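Local coordinates for IroE protein (Escherichia coli, PDB 2GZS) that hydrolyses the trilactone siderophore enterobactin and its C-glucosylated (salmochelin) forms, preferring the iron-free compounds and tending to cut only once, which yields linear trimers, at residues A[24-28]-A[89-93]; A[124-130]-A[162-166]; A[53-59]-A[251-256]. All coordinates share one frame; numbering follows the deposited sequence.

The three contacts use separate elements of one alpha/beta-hydrolase fold, their centres about 17 to 22 Å apart. Contact 1 is buried and mainly polar: a carboxylate on helix 87-93 takes up an arginine just before strand 26-34 and a tyrosine on it. Contact 2, partly buried, joins the next helix, 117-132, to the loop after helix 150-161 through one hydroxyl-carboxylate bond, a water and aromatic packing. On the opposite side of the chain's centre from contact 2, contact 3 crosses helix 51-57 with helix 247-262, apolar inside and charged at its rim. Contacts 1 and 3 reach toward the inhibitor site, one through Arg90, the other through Phe251.

Contact 1: A[24-28]-A[89-93]; sequences TRHYR and SRAYD. With DFP (diisopropyl phosphonate), chain B.
Arg25 runs along one flank of helix 87-93, passing Ser89 first, then Asp93, and ending against Tyr92. Its CB lies loosely over Ser89; CG comes closer, 3.4 Å from Ser89 OG, a hydroxyl whose own hydrogen bond goes to Asp86. CD then passes beside the Asp93 carboxylate, 3.5 Å from OD1. Here the chain bends (chi3 -48°), which swings NE to within 2.8 Å of Asp93 OD1 in a salt bridge. Its hydrogen bond is bent, 130° at the hydrogen, because the oxygen sits tilted from the guanidinium plane. Above that plane is Tyr92, its CD2 3.6 Å from Arg25 CZ, with ring and guanidinium inclined at 58°. NH1 turns back to a salt bridge with Asp22, and NH2 reaches a water only weakly; the same water donates to Asp93 OD1 at 2.8 Å. Asp93 OD2 accepts a hydrogen bond from Tyr27 OH at 2.6 Å, from above the carboxylate plane, and is also bonded to Tyr79 OH. Several donors thus hold this buried carboxylate, which probably favours its charged form. Arg90 leaves the helix away from the strand, its NH1 donating to O3P of the diisopropyl phosphonate at 2.8 Å. The cluster thus lies behind a helix whose other side lines the inhibitor pocket of this alpha/beta-hydrolase esterase, where Tyr150 N, a usual oxyanion-hole position after the active-site Ser149, also bonds the inhibitor.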
loop_
_atom_site.group_PDB
_atom_site.type_symbol
_atom_site.label_atom_id
_atom_site.label_comp_id
_atom_site.label_asym_id
_atom_site.label_seq_id
_atom_site.Cartn_x
_atom_site.Cartn_y
_atom_site.Cartn_z
ATOM N N THR A 24 1.261 -16.395 15.042
ATOM C CA THR A 24 -0.160 -16.615 14.914
ATOM C C THR A 24 -0.744 -16.049 13.613
ATOM O O THR A 24 -1.952 -16.303 13.383
ATOM C CB THR A 24 -0.947 -15.917 16.030
ATOM O OG1 THR A 24 -0.832 -14.497 15.913
ATOM C CG2 THR A 24 -0.390 -16.341 17.405
ATOM N N ARG A 25 0.020 -15.295 12.865
ATOM C CA ARG A 25 -0.406 -14.777 11.553
ATOM C C ARG A 25 0.585 -15.310 10.517
ATOM O O ARG A 25 1.783 -15.438 10.689
ATOM C CB ARG A 25 -0.448 -13.242 11.527
ATOM C CG ARG A 25 -1.566 -12.684 12.416
ATOM C CD ARG A 25 -1.569 -11.210 12.633
ATOM N NE ARG A 25 -0.274 -10.654 12.999
ATOM C CZ ARG A 25 0.268 -10.811 14.251
ATOM N NH1 ARG A 25 -0.418 -11.468 15.193
ATOM N NH2 ARG A 25 1.461 -10.264 14.465
ATOM N N HIS A 26 0.034 -15.672 9.338
ATOM C CA HIS A 26 0.799 -16.436 8.333
ATOM C C HIS A 26 0.600 -15.760 6.977
ATOM O O HIS A 26 -0.559 -15.679 6.554
ATOM C CB HIS A 26 0.289 -17.889 8.312
ATOM C CG HIS A 26 0.329 -18.483 9.712
ATOM N ND1 HIS A 26 1.561 -18.785 10.269
ATOM C CD2 HIS A 26 -0.612 -18.716 10.629
ATOM C CE1 HIS A 26 1.329 -19.249 11.501
ATOM N NE2 HIS A 26 0.033 -19.214 11.729
ATOM N N TYR A 27 1.685 -15.278 6.391
ATOM C CA TYR A 27 1.650 -14.416 5.201
ATOM C C TYR A 27 1.869 -15.244 3.935
ATOM O O TYR A 27 2.655 -16.186 3.928
ATOM C CB TYR A 27 2.695 -13.267 5.280
ATOM C CG TYR A 27 2.407 -12.464 6.556
ATOM C CD1 TYR A 27 1.574 -11.378 6.568
ATOM C CD2 TYR A 27 3.010 -12.883 7.738
ATOM C CE1 TYR A 27 1.285 -10.625 7.720
ATOM C CE2 TYR A 27 2.733 -12.166 8.907
ATOM C CZ TYR A 27 1.907 -11.080 8.888
ATOM O OH TYR A 27 1.627 -10.375 10.050
ATOM N N ARG A 28 1.187 -14.826 2.877
ATOM C CA ARG A 28 1.404 -15.413 1.528
ATOM C C ARG A 28 1.732 -14.267 0.622
ATOM O O ARG A 28 0.904 -13.347 0.560
ATOM C CB ARG A 28 0.144 -16.137 1.074
ATOM C CG ARG A 28 0.307 -16.821 -0.318
ATOM C CD ARG A 28 -0.919 -17.689 -0.530
ATOM N NE ARG A 28 -1.175 -18.837 0.333
ATOM C CZ ARG A 28 -2.426 -19.276 0.544
ATOM N NH1 ARG A 28 -3.439 -18.637 -0.044
ATOM N NH2 ARG A 28 -2.590 -20.327 1.339
ATOM N N SER A 89 -6.500 -10.808 11.045
ATOM C CA SER A 89 -5.066 -10.509 11.005
ATOM C C SER A 89 -4.797 -9.098 10.524
ATOM O O SER A 89 -3.940 -8.375 11.016
ATOM C CB SER A 89 -4.301 -11.489 10.105
ATOM O OG SER A 89 -4.387 -12.823 10.611
ATOM N N ARG A 90 -5.559 -8.623 9.498
ATOM C CA ARG A 90 -5.283 -7.298 9.000
ATOM C C ARG A 90 -5.656 -6.169 9.981
ATOM O O ARG A 90 -5.035 -5.129 10.028
ATOM C CB ARG A 90 -5.984 -7.130 7.634
ATOM C CG ARG A 90 -7.483 -6.893 7.768
ATOM C CD ARG A 90 -8.153 -7.043 6.387
ATOM N NE ARG A 90 -7.925 -5.842 5.613
ATOM C CZ ARG A 90 -8.475 -4.651 5.655
ATOM N NH1 ARG A 90 -9.448 -4.552 6.624
ATOM N NH2 ARG A 90 -8.170 -3.643 4.883
ATOM N N ALA A 91 -6.727 -6.462 10.771
ATOM C CA ALA A 91 -7.096 -5.455 11.781
ATOM C C ALA A 91 -5.963 -5.248 12.813
ATOM O O ALA A 91 -5.890 -4.132 13.252
ATOM C CB ALA A 91 -8.323 -5.912 12.561
ATOM N N TYR A 92 -5.216 -6.310 13.038
ATOM C CA TYR A 92 -4.047 -6.176 13.938
ATOM C C TYR A 92 -2.863 -5.530 13.221
ATOM O O TYR A 92 -2.286 -4.547 13.642
ATOM C CB TYR A 92 -3.659 -7.543 14.487
ATOM C CG TYR A 92 -2.589 -7.340 15.574
ATOM C CD1 TYR A 92 -2.838 -6.697 16.780
ATOM C CD2 TYR A 92 -1.308 -7.792 15.367
ATOM C CE1 TYR A 92 -1.810 -6.530 17.744
ATOM C CE2 TYR A 92 -0.269 -7.649 16.264
ATOM C CZ TYR A 92 -0.556 -7.006 17.450
ATOM O OH TYR A 92 0.473 -6.861 18.371
ATOM N N ASP A 93 -2.512 -6.189 12.066
ATOM C CA ASP A 93 -1.258 -5.745 11.430
ATOM C C ASP A 93 -1.240 -4.362 10.892
ATOM O O ASP A 93 -0.193 -3.707 10.781
ATOM C CB ASP A 93 -0.963 -6.688 10.251
ATOM C CG ASP A 93 -0.475 -8.067 10.606
ATOM O OD1 ASP A 93 0.076 -8.216 11.731
ATOM O OD2 ASP A 93 -0.618 -9.003 9.805
HETATM C C1 DFP B . -13.912 -1.067 4.623
HETATM C C2 DFP B . -15.036 -1.762 5.397
HETATM C C3 DFP B . -13.975 -1.343 3.128
HETATM C "C1'" DFP B . -12.026 -0.265 8.652
HETATM C "C2'" DFP B . -11.547 1.157 8.667
HETATM C "C3'" DFP B . -13.270 -0.355 9.598
HETATM P P DFP B . -11.672 -1.016 6.123
HETATM O O1P DFP B . -12.687 -1.678 5.138
HETATM O O2P DFP B . -12.528 -0.575 7.375
HETATM O O3P DFP B . -10.520 -1.936 6.497
HETATM O O HOH W 1 1.926 -7.099 13.433
#

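Contact 2: A[124-130]-A[162-166]; sequences LETRIAP and SSYFR
Ser162 OG is gripped from two directions: it donates to Glu125 OE2 at 2.6 Å and accepts from Tyr164 N at 2.9 Å, the latter bond nearly straight at 164°. The second bond closes an ST turn just after helix 150-161. Glu125, extended beyond CG, meets the hydroxyl on the syn side of OE2 but well out of the carboxylate plane. Its OE1 takes a 2.6 Å bond from a water that in turn accepts from Ser163 N, so both oxygens of the carboxylate are tied to the turn. Tyr164 slides past Glu125 in the opposite direction, its CB 3.5 Å from Glu125 CD, with ring and carboxylate tilted by only 23°. With its CG swung to the far side from the backbone N (chi1 -167°), the tyrosine lays its ring along the helix, one face under Glu125 O, until OH comes 3.1 Å from Ala129 CB, a tight fit. Here a pi-type turn widens the helix, Ala129 N bonding to Leu124 O. Deeper in, Leu124 CD2 packs on Phe165 CZ at 3.8 Å, and both side chains rest on Leu145 of the sheet. Arg143 makes a cation-pi contact with Tyr164. The loop belongs to the beta-alpha-beta crossover of strand 143-148, helix 150-161 and strand 167-171, the nucleophile-bearing unit of the alpha/beta-hydrolase fold, here packed against helix 117-132.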
loop_
_atom_site.group_PDB
_atom_site.type_symbol
_atom_site.label_atom_id
_atom_site.label_comp_id
_atom_site.label_asym_id
_atom_site.label_seq_id
_atom_site.Cartn_x
_atom_site.Cartn_y
_atom_site.Cartn_z
ATOM N N LEU A 124 7.732 -6.374 7.259
ATOM C CA LEU A 124 7.698 -5.993 5.826
ATOM C C LEU A 124 9.034 -5.465 5.389
ATOM O O LEU A 124 9.511 -5.895 4.307
ATOM C CB LEU A 124 6.568 -4.965 5.654
ATOM C CG LEU A 124 6.374 -4.416 4.221
ATOM C CD1 LEU A 124 6.004 -5.544 3.259
ATOM C CD2 LEU A 124 5.325 -3.315 4.244
ATOM N N GLU A 125 9.624 -4.542 6.120
ATOM C CA GLU A 125 10.843 -3.826 5.667
ATOM C C GLU A 125 12.117 -4.622 5.896
ATOM O O GLU A 125 13.063 -4.487 5.073
ATOM C CB GLU A 125 10.954 -2.459 6.359
ATOM C CG GLU A 125 9.789 -1.550 6.005
ATOM C CD GLU A 125 9.971 -0.132 6.514
ATOM O OE1 GLU A 125 10.983 0.228 7.144
ATOM O OE2 GLU A 125 9.027 0.640 6.244
ATOM N N THR A 126 12.168 -5.427 6.955
ATOM C CA THR A 126 13.443 -6.129 7.207
ATOM C C THR A 126 13.426 -7.584 6.819
ATOM O O THR A 126 14.503 -8.222 6.802
ATOM C CB THR A 126 13.841 -6.064 8.705
ATOM O OG1 THR A 126 13.041 -6.970 9.463
ATOM C CG2 THR A 126 13.644 -4.656 9.270
ATOM N N ARG A 127 12.271 -8.189 6.538
ATOM C CA ARG A 127 12.187 -9.619 6.212
ATOM C C ARG A 127 11.602 -9.833 4.817
ATOM O O ARG A 127 12.218 -10.469 3.935
ATOM C CB ARG A 127 11.406 -10.438 7.259
ATOM C CG ARG A 127 11.955 -10.209 8.676
ATOM C CD ARG A 127 11.288 -11.103 9.763
ATOM N NE ARG A 127 11.543 -10.314 10.988
ATOM C CZ ARG A 127 10.659 -9.873 11.896
ATOM N NH1 ARG A 127 9.380 -10.231 11.739
ATOM N NH2 ARG A 127 11.159 -9.134 12.874
ATOM N N ILE A 128 10.386 -9.307 4.581
ATOM C CA ILE A 128 9.758 -9.590 3.286
ATOM C C ILE A 128 10.426 -8.823 2.166
ATOM O O ILE A 128 10.804 -9.442 1.126
ATOM C CB ILE A 128 8.265 -9.195 3.369
ATOM C CG1 ILE A 128 7.560 -9.991 4.450
ATOM C CG2 ILE A 128 7.636 -9.339 1.966
ATOM C CD1 ILE A 128 6.047 -9.707 4.467
ATOM N N ALA A 129 10.577 -7.534 2.230
ATOM C CA ALA A 129 11.098 -6.745 1.091
ATOM C C ALA A 129 12.510 -7.225 0.730
ATOM O O ALA A 129 12.762 -7.439 -0.471
ATOM C CB ALA A 129 11.000 -5.250 1.406
ATOM N N PRO A 130 13.449 -7.386 1.656
ATOM C CA PRO A 130 14.808 -7.796 1.265
ATOM C C PRO A 130 14.817 -9.145 0.576
ATOM O O PRO A 130 15.719 -9.386 -0.253
ATOM C CB PRO A 130 15.590 -7.876 2.580
ATOM C CG PRO A 130 14.860 -6.906 3.476
ATOM C CD PRO A 130 13.405 -7.107 3.105
ATOM N N SER A 162 8.689 5.529 8.274
ATOM C CA SER A 162 9.560 4.654 7.460
ATOM C C SER A 162 10.597 5.490 6.723
ATOM O O SER A 162 10.286 6.611 6.334
ATOM C CB SER A 162 8.698 3.900 6.423
ATOM O OG SER A 162 9.550 3.062 5.603
ATOM N N SER A 163 11.780 4.929 6.488
ATOM C CA SER A 163 12.674 5.507 5.473
ATOM C C SER A 163 12.798 4.573 4.282
ATOM O O SER A 163 13.655 4.748 3.379
ATOM C CB SER A 163 14.079 5.793 6.029
ATOM O OG SER A 163 14.532 4.579 6.634
ATOM N N TYR A 164 11.997 3.536 4.198
ATOM C CA TYR A 164 12.221 2.484 3.208
ATOM C C TYR A 164 11.498 2.751 1.904
ATOM O O TYR A 164 11.933 2.414 0.814
ATOM C CB TYR A 164 11.743 1.124 3.774
ATOM C CG TYR A 164 12.197 -0.069 2.968
ATOM C CD1 TYR A 164 13.512 -0.553 3.097
ATOM C CD2 TYR A 164 11.324 -0.699 2.098
ATOM C CE1 TYR A 164 13.933 -1.664 2.357
ATOM C CE2 TYR A 164 11.774 -1.801 1.391
ATOM C CZ TYR A 164 13.057 -2.288 1.504
ATOM O OH TYR A 164 13.334 -3.385 0.693
ATOM N N PHE A 165 10.278 3.313 1.986
ATOM C CA PHE A 165 9.515 3.587 0.799
ATOM C C PHE A 165 9.625 5.033 0.355
ATOM O O PHE A 165 9.820 5.923 1.179
ATOM C CB PHE A 165 7.999 3.268 1.014
ATOM C CG PHE A 165 7.767 1.834 1.389
ATOM C CD1 PHE A 165 7.659 0.808 0.436
ATOM C CD2 PHE A 165 7.672 1.495 2.731
ATOM C CE1 PHE A 165 7.504 -0.481 0.888
ATOM C CE2 PHE A 165 7.530 0.192 3.133
ATOM C CZ PHE A 165 7.392 -0.829 2.201
ATOM N N ARG A 166 9.465 5.310 -0.946
ATOM C CA ARG A 166 9.469 6.672 -1.428
ATOM C C ARG A 166 8.075 7.174 -1.783
ATOM O O ARG A 166 7.849 8.391 -1.771
ATOM C CB ARG A 166 10.392 6.742 -2.667
ATOM C CG ARG A 166 11.852 6.539 -2.211
ATOM C CD ARG A 166 12.361 7.787 -1.499
ATOM N NE ARG A 166 12.714 8.846 -2.440
ATOM C CZ ARG A 166 13.948 9.169 -2.820
ATOM N NH1 ARG A 166 14.991 8.508 -2.343
ATOM N NH2 ARG A 166 14.139 10.150 -3.683
HETATM O O HOH W 2 12.206 2.396 7.865
#

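Contact 3: A[53-59]-A[251-256]; sequences AVMDRLD and FNASFR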
loop_
_atom_site.group_PDB
_atom_site.type_symbol
_atom_site.label_atom_id
_atom_site.label_comp_id
_atom_site.label_asym_id
_atom_site.label_seq_id
_atom_site.Cartn_x
_atom_site.Cartn_y
_atom_site.Cartn_z
ATOM N N ALA A 53 -6.683 -10.218 -2.126
ATOM C CA ALA A 53 -7.786 -9.549 -2.862
ATOM C C ALA A 53 -7.236 -8.854 -4.079
ATOM O O ALA A 53 -7.828 -8.846 -5.157
ATOM C CB ALA A 53 -8.485 -8.538 -1.931
ATOM N N VAL A 54 -6.033 -8.236 -3.946
ATOM C CA VAL A 54 -5.368 -7.650 -5.103
ATOM C C VAL A 54 -5.131 -8.768 -6.143
ATOM O O VAL A 54 -5.455 -8.534 -7.340
ATOM C CB VAL A 54 -4.043 -7.002 -4.667
ATOM C CG1 VAL A 54 -3.280 -6.668 -5.947
ATOM C CG2 VAL A 54 -4.282 -5.750 -3.820
HETATM N N MSE A 55 -4.604 -9.901 -5.725
HETATM C CA MSE A 55 -4.344 -10.944 -6.757
HETATM C C MSE A 55 -5.613 -11.429 -7.410
HETATM O O MSE A 55 -5.555 -11.711 -8.615
HETATM C CB MSE A 55 -3.598 -12.118 -6.144
HETATM C CG MSE A 55 -2.175 -11.666 -5.728
HETATM SE SE MSE A 55 -1.053 -11.124 -7.209
HETATM C CE MSE A 55 -1.115 -12.732 -8.097
ATOM N N ASP A 56 -6.693 -11.536 -6.683
ATOM C CA ASP A 56 -7.955 -11.946 -7.285
ATOM C C ASP A 56 -8.419 -10.920 -8.303
ATOM O O ASP A 56 -9.250 -11.328 -9.166
ATOM C CB ASP A 56 -8.999 -12.031 -6.169
ATOM C CG ASP A 56 -10.395 -12.368 -6.702
ATOM O OD1 ASP A 56 -10.670 -13.580 -6.795
ATOM O OD2 ASP A 56 -11.194 -11.456 -7.021
ATOM N N ARG A 57 -8.039 -9.668 -8.244
ATOM C CA ARG A 57 -8.575 -8.593 -9.127
ATOM C C ARG A 57 -7.543 -8.287 -10.201
ATOM O O ARG A 57 -7.846 -7.504 -11.103
ATOM C CB ARG A 57 -8.877 -7.358 -8.277
ATOM C CG ARG A 57 -10.036 -7.504 -7.310
ATOM C CD ARG A 57 -9.993 -6.482 -6.194
ATOM N NE ARG A 57 -11.243 -6.393 -5.474
ATOM C CZ ARG A 57 -11.925 -7.202 -4.724
ATOM N NH1 ARG A 57 -11.497 -8.441 -4.476
ATOM N NH2 ARG A 57 -13.087 -6.790 -4.189
ATOM N N LEU A 58 -6.329 -8.829 -10.161
ATOM C CA LEU A 58 -5.314 -8.515 -11.151
ATOM C C LEU A 58 -5.661 -9.223 -12.452
ATOM O O LEU A 58 -6.046 -10.385 -12.384
ATOM C CB LEU A 58 -3.953 -8.908 -10.593
ATOM C CG LEU A 58 -2.718 -8.446 -11.315
ATOM C CD1 LEU A 58 -2.659 -6.914 -11.254
ATOM C CD2 LEU A 58 -1.426 -9.041 -10.706
ATOM N N ASP A 59 -5.585 -8.477 -13.560
ATOM C CA ASP A 59 -6.029 -9.124 -14.806
ATOM C C ASP A 59 -5.086 -8.647 -15.923
ATOM O O ASP A 59 -4.327 -7.699 -15.752
ATOM C CB ASP A 59 -7.485 -8.857 -15.149
ATOM C CG ASP A 59 -7.860 -7.396 -15.256
ATOM O OD1 ASP A 59 -7.026 -6.529 -15.563
ATOM O OD2 ASP A 59 -9.035 -7.063 -14.987
ATOM N N PHE A 251 -11.751 0.053 -3.922
ATOM C CA PHE A 251 -10.590 -0.841 -3.720
ATOM C C PHE A 251 -9.879 -1.013 -5.072
ATOM O O PHE A 251 -8.667 -0.879 -5.149
ATOM C CB PHE A 251 -11.037 -2.174 -3.108
ATOM C CG PHE A 251 -9.885 -3.125 -2.761
ATOM C CD1 PHE A 251 -9.474 -3.168 -1.436
ATOM C CD2 PHE A 251 -9.290 -3.933 -3.727
ATOM C CE1 PHE A 251 -8.406 -4.021 -1.116
ATOM C CE2 PHE A 251 -8.246 -4.750 -3.392
ATOM C CZ PHE A 251 -7.802 -4.852 -2.076
ATOM N N ASN A 252 -10.710 -1.322 -6.066
ATOM C CA ASN A 252 -10.175 -1.553 -7.418
ATOM C C ASN A 252 -9.523 -0.317 -7.971
ATOM O O ASN A 252 -8.402 -0.301 -8.474
ATOM C CB ASN A 252 -11.333 -1.886 -8.381
ATOM C CG ASN A 252 -11.807 -3.312 -8.254
ATOM O OD1 ASN A 252 -11.138 -4.081 -7.559
ATOM N ND2 ASN A 252 -12.923 -3.615 -8.901
ATOM N N ALA A 253 -10.241 0.822 -7.965
ATOM C CA ALA A 253 -9.733 2.045 -8.544
ATOM C C ALA A 253 -8.420 2.486 -7.949
ATOM O O ALA A 253 -7.483 2.941 -8.625
ATOM C CB ALA A 253 -10.759 3.189 -8.363
ATOM N N SER A 254 -8.357 2.429 -6.617
ATOM C CA SER A 254 -7.169 2.979 -5.949
ATOM C C SER A 254 -5.959 2.024 -6.186
ATOM O O SER A 254 -4.909 2.607 -6.448
ATOM C CB SER A 254 -7.506 3.212 -4.466
ATOM O OG SER A 254 -7.681 2.008 -3.759
ATOM N N PHE A 255 -6.177 0.715 -6.129
ATOM C CA PHE A 255 -4.944 -0.104 -6.340
ATOM C C PHE A 255 -4.543 0.015 -7.807
ATOM O O PHE A 255 -3.349 0.048 -8.107
ATOM C CB PHE A 255 -5.174 -1.529 -5.875
ATOM C CG PHE A 255 -5.526 -2.622 -6.840
ATOM C CD1 PHE A 255 -4.573 -3.202 -7.725
ATOM C CD2 PHE A 255 -6.805 -3.158 -6.903
ATOM C CE1 PHE A 255 -4.920 -4.216 -8.603
ATOM C CE2 PHE A 255 -7.154 -4.138 -7.803
ATOM C CZ PHE A 255 -6.211 -4.693 -8.670
ATOM N N ARG A 256 -5.517 0.010 -8.720
ATOM C CA ARG A 256 -5.089 0.033 -10.146
ATOM C C ARG A 256 -4.498 1.358 -10.476
ATOM O O ARG A 256 -3.490 1.471 -11.195
ATOM C CB ARG A 256 -6.324 -0.301 -10.992
ATOM C CG ARG A 256 -6.748 -1.742 -10.866
ATOM C CD ARG A 256 -7.986 -1.949 -11.761
ATOM N NE ARG A 256 -8.712 -3.116 -11.287
ATOM C CZ ARG A 256 -8.918 -4.178 -12.048
ATOM N NH1 ARG A 256 -8.429 -4.102 -13.281
ATOM N NH2 ARG A 256 -9.591 -5.188 -11.510
#
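Val54 divides its two methyls between two phenylalanines of the facing helix. CG1 lies over one face of the Phe255 ring, 4.0 Å from CE1, while CG2 touches Phe251 at CZ. That same Phe251 CZ is met by Ala53 CB at 3.8 Å. The opposite face of the Phe255 ring is covered by Arg256 CG from its own helix, and Arg57 CB closes on CE2 of Phe255 at 3.7 Å. Sandwiched in this way, Phe255 holds a chi1 of 98°, off the staggered positions and probably somewhat strained. Segments 53-57 and 251-256 cross almost perpendicularly, at 88°, their axes approaching to 11.0 Å. Helix 247-262 is the C-terminal helix of the alpha/beta-hydrolase fold and starts at the catalytic His247, whose side chain is about 6 Å from that of Phe251; Trp146 and His148 meet Phe251 edge-to-face. Farther out, the extended chain of Arg57 crosses Phe251 at about a right angle, NE lying 3.6 Å from CD2 of that ring. Arg57 CD sits 3.0 Å from Asn252 OD1. At the rim Arg256 turns its guanidinium edge to Asp59, where NH1 makes a weak but straight bond to OD2 (3.5 Å, 166°) within a salt bridge. The stronger partner of Asp59 is Leu62 N, which OD1 caps at the start of helix 60-66.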